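Local coordinates for tail spike protein gp49 (Pseudomonas phage LKA1, PDB 4RU4) that probably acts as a lyase that cuts the O-specific polysaccharide of Pseudomonas, helping the phage breach the host cell envelope during entry, at residues T239-A244 / S262-G267; Y271-G276 / C286-R291. All coordinates share one frame; numbering follows the deposited sequence.

Contact 1 of 2, residues T239-A244 / S262-G267. With NA (sodium ion), chain Y.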
loop_
_atom_site.group_PDB
_atom_site.type_symbol
_atom_site.label_atom_id
_atom_site.label_comp_id
_atom_site.label_asym_id
_atom_site.label_seq_id
_atom_site.Cartn_x
_atom_site.Cartn_y
_atom_site.Cartn_z
ATOM N N THR B 239 10.042 9.746 -25.689
ATOM C CA THR B 239 8.985 10.621 -26.167
ATOM C C THR B 239 8.616 10.187 -27.569
ATOM O O THR B 239 9.432 9.591 -28.286
ATOM C CB THR B 239 9.394 12.116 -26.187
ATOM O OG1 THR B 239 10.419 12.329 -27.174
ATOM C CG2 THR B 239 9.868 12.552 -24.806
ATOM N N LEU B 240 7.385 10.467 -27.956
ATOM C CA LEU B 240 6.869 9.968 -29.216
ATOM C C LEU B 240 5.617 10.768 -29.482
ATOM O O LEU B 240 5.075 11.394 -28.564
ATOM C CB LEU B 240 6.515 8.478 -29.099
ATOM C CG LEU B 240 6.050 7.728 -30.353
ATOM C CD1 LEU B 240 7.212 7.563 -31.315
ATOM C CD2 LEU B 240 5.435 6.392 -30.008
ATOM N N ALA B 241 5.174 10.761 -30.734
ATOM C CA ALA B 241 3.885 11.347 -31.092
ATOM C C ALA B 241 3.216 10.356 -32.022
ATOM O O ALA B 241 3.048 10.625 -33.203
ATOM C CB ALA B 241 4.086 12.672 -31.791
ATOM N N ASN B 242 2.871 9.199 -31.478
ATOM C CA ASN B 242 2.283 8.122 -32.250
ATOM C C ASN B 242 1.520 7.131 -31.355
ATOM O O ASN B 242 0.779 7.551 -30.449
ATOM C CB ASN B 242 3.348 7.426 -33.114
ATOM C CG ASN B 242 2.759 6.803 -34.395
ATOM O OD1 ASN B 242 2.092 5.764 -34.353
ATOM N ND2 ASN B 242 3.029 7.429 -35.537
ATOM N N ASN B 243 1.673 5.828 -31.592
ATOM C CA ASN B 243 0.774 4.861 -30.949
ATOM C C ASN B 243 1.138 4.386 -29.545
ATOM O O ASN B 243 0.261 4.327 -28.691
ATOM C CB ASN B 243 0.505 3.652 -31.853
ATOM C CG ASN B 243 -0.807 2.941 -31.493
ATOM O OD1 ASN B 243 -1.890 3.513 -31.610
ATOM N ND2 ASN B 243 -0.705 1.709 -31.037
ATOM N N ALA B 244 2.405 4.042 -29.294
ATOM C CA ALA B 244 2.799 3.515 -27.973
ATOM C C ALA B 244 4.230 3.858 -27.640
ATOM O O ALA B 244 5.132 3.523 -28.399
ATOM C CB ALA B 244 2.622 2.007 -27.913
ATOM N N SER B 262 6.501 9.614 -22.439
ATOM C CA SER B 262 5.539 10.648 -22.843
ATOM C C SER B 262 5.115 10.459 -24.292
ATOM O O SER B 262 5.921 10.656 -25.203
ATOM C CB SER B 262 6.149 12.051 -22.667
ATOM O OG SER B 262 5.239 13.071 -23.061
ATOM N N ASN B 263 3.853 10.093 -24.509
ATOM C CA ASN B 263 3.341 9.951 -25.867
ATOM C C ASN B 263 2.267 10.994 -26.180
ATOM O O ASN B 263 1.152 10.918 -25.676
ATOM C CB ASN B 263 2.844 8.512 -26.143
ATOM C CG ASN B 263 2.382 8.320 -27.587
ATOM O OD1 ASN B 263 2.665 9.147 -28.451
ATOM N ND2 ASN B 263 1.619 7.258 -27.835
ATOM N N ILE B 264 2.630 11.962 -27.035
ATOM C CA ILE B 264 1.754 13.059 -27.411
ATOM C C ILE B 264 0.609 12.503 -28.238
ATOM O O ILE B 264 -0.476 13.098 -28.283
ATOM C CB ILE B 264 2.585 14.117 -28.205
ATOM C CG1 ILE B 264 3.470 14.873 -27.219
ATOM C CG2 ILE B 264 1.715 15.065 -29.041
ATOM C CD1 ILE B 264 4.661 15.574 -27.865
ATOM N N GLY B 265 0.870 11.367 -28.883
ATOM C CA GLY B 265 -0.120 10.668 -29.684
ATOM C C GLY B 265 -0.186 11.189 -31.110
ATOM O O GLY B 265 0.381 12.240 -31.409
ATOM N N ASP B 266 -0.879 10.467 -31.985
ATOM C CA ASP B 266 -1.177 10.977 -33.327
ATOM C C ASP B 266 -2.682 10.861 -33.649
ATOM O O ASP B 266 -3.104 10.992 -34.794
ATOM C CB ASP B 266 -0.332 10.259 -34.387
ATOM C CG ASP B 266 -0.730 8.806 -34.583
ATOM O OD1 ASP B 266 -1.404 8.217 -33.708
ATOM O OD2 ASP B 266 -0.352 8.240 -35.628
ATOM N N GLY B 267 -3.482 10.628 -32.619
ATOM C CA GLY B 267 -4.919 10.546 -32.773
ATOM C C GLY B 267 -5.411 9.122 -32.866
ATOM O O GLY B 267 -6.583 8.894 -33.144
HETATM NA NA NA Y . 6.553 15.378 -24.432
HETATM O O HOH W 1 6.097 13.175 -26.517
HETATM O O HOH W 2 -1.681 5.757 -33.475
HETATM O O HOH W 3 8.049 15.785 -26.643
#
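The carboxamide of Asn263 lies beside the backbone of Asn242 and grips it from both polar atoms. ND2 donates to Asn242 O at 2.8 Å; the acceptor lies in the Asn263 amide plane, while ND2 comes in from above the plane of the Asn242 carbonyl. Asn242 N reaches OD1 at 3.0 Å, in plane and on a lone pair. Above that plane comes Gly265 N, 2.9 Å from the same OD1, which closes an Asx turn. This is a parallel beta-helix, as in pectin lyase-like proteins: neighbouring strands 237-240 and 260-263 of successive coils end here and run on into loops. With CG anti to the backbone N (chi1 -177°), the Asn263 side chain runs beside that of Leu240, pointing the same way. ND2 has a further acceptor in Tyr271 O. The Asn242 amide and the Asp266 carboxylate meet with planes 36° apart; Asn242 ND2 hydrogen-bonds to Thr217 O, not to the carboxylate.

Strand pairing ends with Ile264 N donating to Leu240 O at 2.9 Å, after a weak bond from Leu240 N to Ser262 O. One water donates to both these oxygens. Ser262 OG binds a sodium ion at 3.0 Å, with another water as a further ligand.

Contact 2 of 2, residues Y271-G276 / C286-R291. With EDO (1,2-ethanediol), chain T; EDO (1,2-ethanediol), chain U.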
loop_
_atom_site.group_PDB
_atom_site.type_symbol
_atom_site.label_atom_id
_atom_site.label_comp_id
_atom_site.label_asym_id
_atom_site.label_seq_id
_atom_site.Cartn_x
_atom_site.Cartn_y
_atom_site.Cartn_z
ATOM N N TYR B 271 -1.158 5.272 -26.455
ATOM C CA TYR B 271 -0.738 4.732 -25.162
ATOM C C TYR B 271 0.642 5.215 -24.731
ATOM O O TYR B 271 1.504 5.485 -25.562
ATOM C CB TYR B 271 -0.631 3.214 -25.230
ATOM C CG TYR B 271 -1.841 2.485 -25.739
ATOM C CD1 TYR B 271 -3.013 2.484 -25.013
ATOM C CD2 TYR B 271 -1.800 1.764 -26.931
ATOM C CE1 TYR B 271 -4.145 1.794 -25.450
ATOM C CE2 TYR B 271 -2.931 1.068 -27.381
ATOM C CZ TYR B 271 -4.101 1.095 -26.624
ATOM O OH TYR B 271 -5.238 0.429 -27.025
ATOM N N GLY B 272 0.865 5.260 -23.423
ATOM C CA GLY B 272 2.201 5.562 -22.898
ATOM C C GLY B 272 2.974 4.246 -22.837
ATOM O O GLY B 272 3.853 4.003 -23.648
ATOM N N ILE B 273 2.628 3.406 -21.858
ATOM C CA ILE B 273 3.134 2.030 -21.756
ATOM C C ILE B 273 1.941 1.090 -21.899
ATOM O O ILE B 273 0.924 1.263 -21.213
ATOM C CB ILE B 273 3.754 1.768 -20.362
ATOM C CG1 ILE B 273 4.839 2.787 -20.056
ATOM C CG2 ILE B 273 4.358 0.356 -20.270
ATOM C CD1 ILE B 273 5.182 2.926 -18.508
ATOM N N ILE B 274 2.044 0.109 -22.788
ATOM C CA ILE B 274 0.979 -0.867 -22.924
ATOM C C ILE B 274 1.509 -2.291 -22.788
ATOM O O ILE B 274 2.556 -2.664 -23.367
ATOM C CB ILE B 274 0.139 -0.700 -24.227
ATOM C CG1 ILE B 274 -0.854 -1.872 -24.349
ATOM C CG2 ILE B 274 1.050 -0.595 -25.465
ATOM C CD1 ILE B 274 -2.064 -1.589 -25.129
ATOM N N PHE B 275 0.786 -3.072 -21.991
ATOM C CA PHE B 275 1.090 -4.493 -21.809
ATOM C C PHE B 275 0.025 -5.256 -22.573
ATOM O O PHE B 275 -1.124 -5.302 -22.129
ATOM C CB PHE B 275 1.055 -4.887 -20.318
ATOM C CG PHE B 275 2.176 -4.277 -19.481
ATOM C CD1 PHE B 275 2.060 -2.997 -18.968
ATOM C CD2 PHE B 275 3.325 -4.993 -19.190
ATOM C CE1 PHE B 275 3.083 -2.432 -18.196
ATOM C CE2 PHE B 275 4.348 -4.439 -18.411
ATOM C CZ PHE B 275 4.211 -3.136 -17.928
ATOM N N GLY B 276 0.388 -5.810 -23.735
ATOM C CA GLY B 276 -0.555 -6.556 -24.552
ATOM C C GLY B 276 -0.308 -8.039 -24.351
ATOM O O GLY B 276 0.822 -8.520 -24.549
ATOM N N CYS B 286 7.376 4.939 -12.396
ATOM C CA CYS B 286 7.430 5.635 -13.680
ATOM C C CYS B 286 6.568 6.890 -13.694
ATOM O O CYS B 286 5.488 6.913 -13.072
ATOM C CB CYS B 286 6.953 4.717 -14.808
ATOM S SG CYS B 286 8.066 3.319 -15.137
ATOM N N LYS B 287 7.029 7.911 -14.425
ATOM C CA LYS B 287 6.220 9.113 -14.688
ATOM C C LYS B 287 5.779 9.032 -16.135
ATOM O O LYS B 287 6.621 8.895 -17.038
ATOM C CB LYS B 287 7.032 10.403 -14.424
ATOM C CG LYS B 287 6.254 11.715 -14.695
ATOM C CD LYS B 287 6.961 12.948 -14.061
ATOM C CE LYS B 287 6.257 14.267 -14.488
ATOM N NZ LYS B 287 6.612 14.597 -15.904
ATOM N N VAL B 288 4.462 9.041 -16.370
ATOM C CA VAL B 288 3.952 8.728 -17.689
ATOM C C VAL B 288 2.863 9.719 -18.131
ATOM O O VAL B 288 1.970 10.093 -17.337
ATOM C CB VAL B 288 3.397 7.275 -17.738
ATOM C CG1 VAL B 288 3.029 6.889 -19.166
ATOM C CG2 VAL B 288 4.403 6.265 -17.137
ATOM N N TYR B 289 2.960 10.165 -19.380
ATOM C CA TYR B 289 1.888 10.915 -20.042
ATOM C C TYR B 289 1.562 10.246 -21.368
ATOM O O TYR B 289 2.469 9.839 -22.080
ATOM C CB TYR B 289 2.283 12.380 -20.347
ATOM C CG TYR B 289 1.248 13.037 -21.224
ATOM C CD1 TYR B 289 0.057 13.543 -20.686
ATOM C CD2 TYR B 289 1.412 13.077 -22.615
ATOM C CE1 TYR B 289 -0.903 14.115 -21.495
ATOM C CE2 TYR B 289 0.446 13.628 -23.433
ATOM C CZ TYR B 289 -0.713 14.133 -22.872
ATOM O OH TYR B 289 -1.658 14.692 -23.712
ATOM N N ALA B 290 0.281 10.152 -21.705
ATOM C CA ALA B 290 -0.121 9.848 -23.085
ATOM C C ALA B 290 -1.463 10.519 -23.336
ATOM O O ALA B 290 -2.224 10.706 -22.405
ATOM C CB ALA B 290 -0.208 8.349 -23.330
ATOM N N ARG B 291 -1.739 10.900 -24.582
ATOM C CA ARG B 291 -2.983 11.585 -24.905
ATOM C C ARG B 291 -4.170 10.783 -24.385
ATOM O O ARG B 291 -5.016 11.338 -23.719
ATOM C CB ARG B 291 -3.125 11.839 -26.420
ATOM C CG ARG B 291 -4.335 12.714 -26.756
ATOM C CD ARG B 291 -4.553 12.908 -28.268
ATOM N NE ARG B 291 -4.983 11.660 -28.908
ATOM C CZ ARG B 291 -6.249 11.251 -29.025
ATOM N NH1 ARG B 291 -7.261 11.990 -28.550
ATOM N NH2 ARG B 291 -6.501 10.089 -29.620
HETATM C C1 EDO T . 6.745 11.878 -18.443
HETATM O O1 EDO T . 7.689 12.775 -17.834
HETATM C C2 EDO T . 5.598 12.688 -19.022
HETATM O O2 EDO T . 4.874 13.411 -18.017
HETATM C C1 EDO U . -6.693 -4.345 -26.848
HETATM O O1 EDO U . -7.792 -4.571 -27.733
HETATM C C2 EDO U . -5.755 -3.332 -27.492
HETATM O O2 EDO U . -4.733 -2.956 -26.578
#
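Ile273 and Val288 meet as crossed branches, their side chains at about a right angle, with Ile273 CD1 3.7 Å from Val288 CG2. Chi2 of Ile273 is extended (160°), which carries CD1 out to this meeting; the same methyl lies at a looser 4.5 Å from Cys286 SG. The other apolar contacts are of methyl against backbone. Val288 CG1 stands 4.0 Å from Gly272 CA, a close approach possible because residue 272 is glycine, with no side-chain atoms on the side facing Val288. Ala290 CB is tighter still, 3.3 Å from Gly272 N, and also touches the carbonyl carbon of Tyr271. The two segments are thus held together by buried nonpolar packing, characteristic of the interior of a beta-helix coil.

Of aromatic contacts, the Tyr271 ring has Ile274 CD1 over the centre of one face, 3.5 Å above its plane. On the outward side of the other strand, the Tyr289 ring makes a cation-pi contact with Arg184 of the second subunit.

Polar contacts run outwards. Lys287 bends at its last torsion (chi4 -75°), and NZ donates to both oxygens of an ethanediol, O1 at 2.9 Å, while also forming a salt bridge with Glu172 of the second subunit. Arg291 NE pairs with Asp270.

The chain turns a corner at Gly272 and Ile273; beyond it strand 274-276 lies on a different face from what precedes. Strand 271-276 runs parallel between strands 247-249 and 296-298, whereas strand 287-290 runs parallel between 260-263 and 317-320, with Ile261 packing on Ile273 and Leu318 on Val288.

How the contacts relate
Contact 1 closes before contact 2 opens along the chain, yet their centres are only about 9 Å apart in the same beta-helix, strand 260-263 of contact 1 leading directly on to strand 271-276 of contact 2. Two probable backbone hydrogen bonds join them: Asn263 N to Tyr289 O at 2.8 Å, where strands 260-263 and 287-290 are neighbours, and Tyr271 N to Asn243 O, also at 2.8 Å. The sodium ion held by Ser262 OG is about 6 Å from the nearest side-chain atom of Tyr289. Both contacts touch the second subunit, whose Arg184 packs on Ser262 and Ile264 of contact 1 as well as reaching contact 2. Neither lies near the calcium site at Gly368 and Asp394.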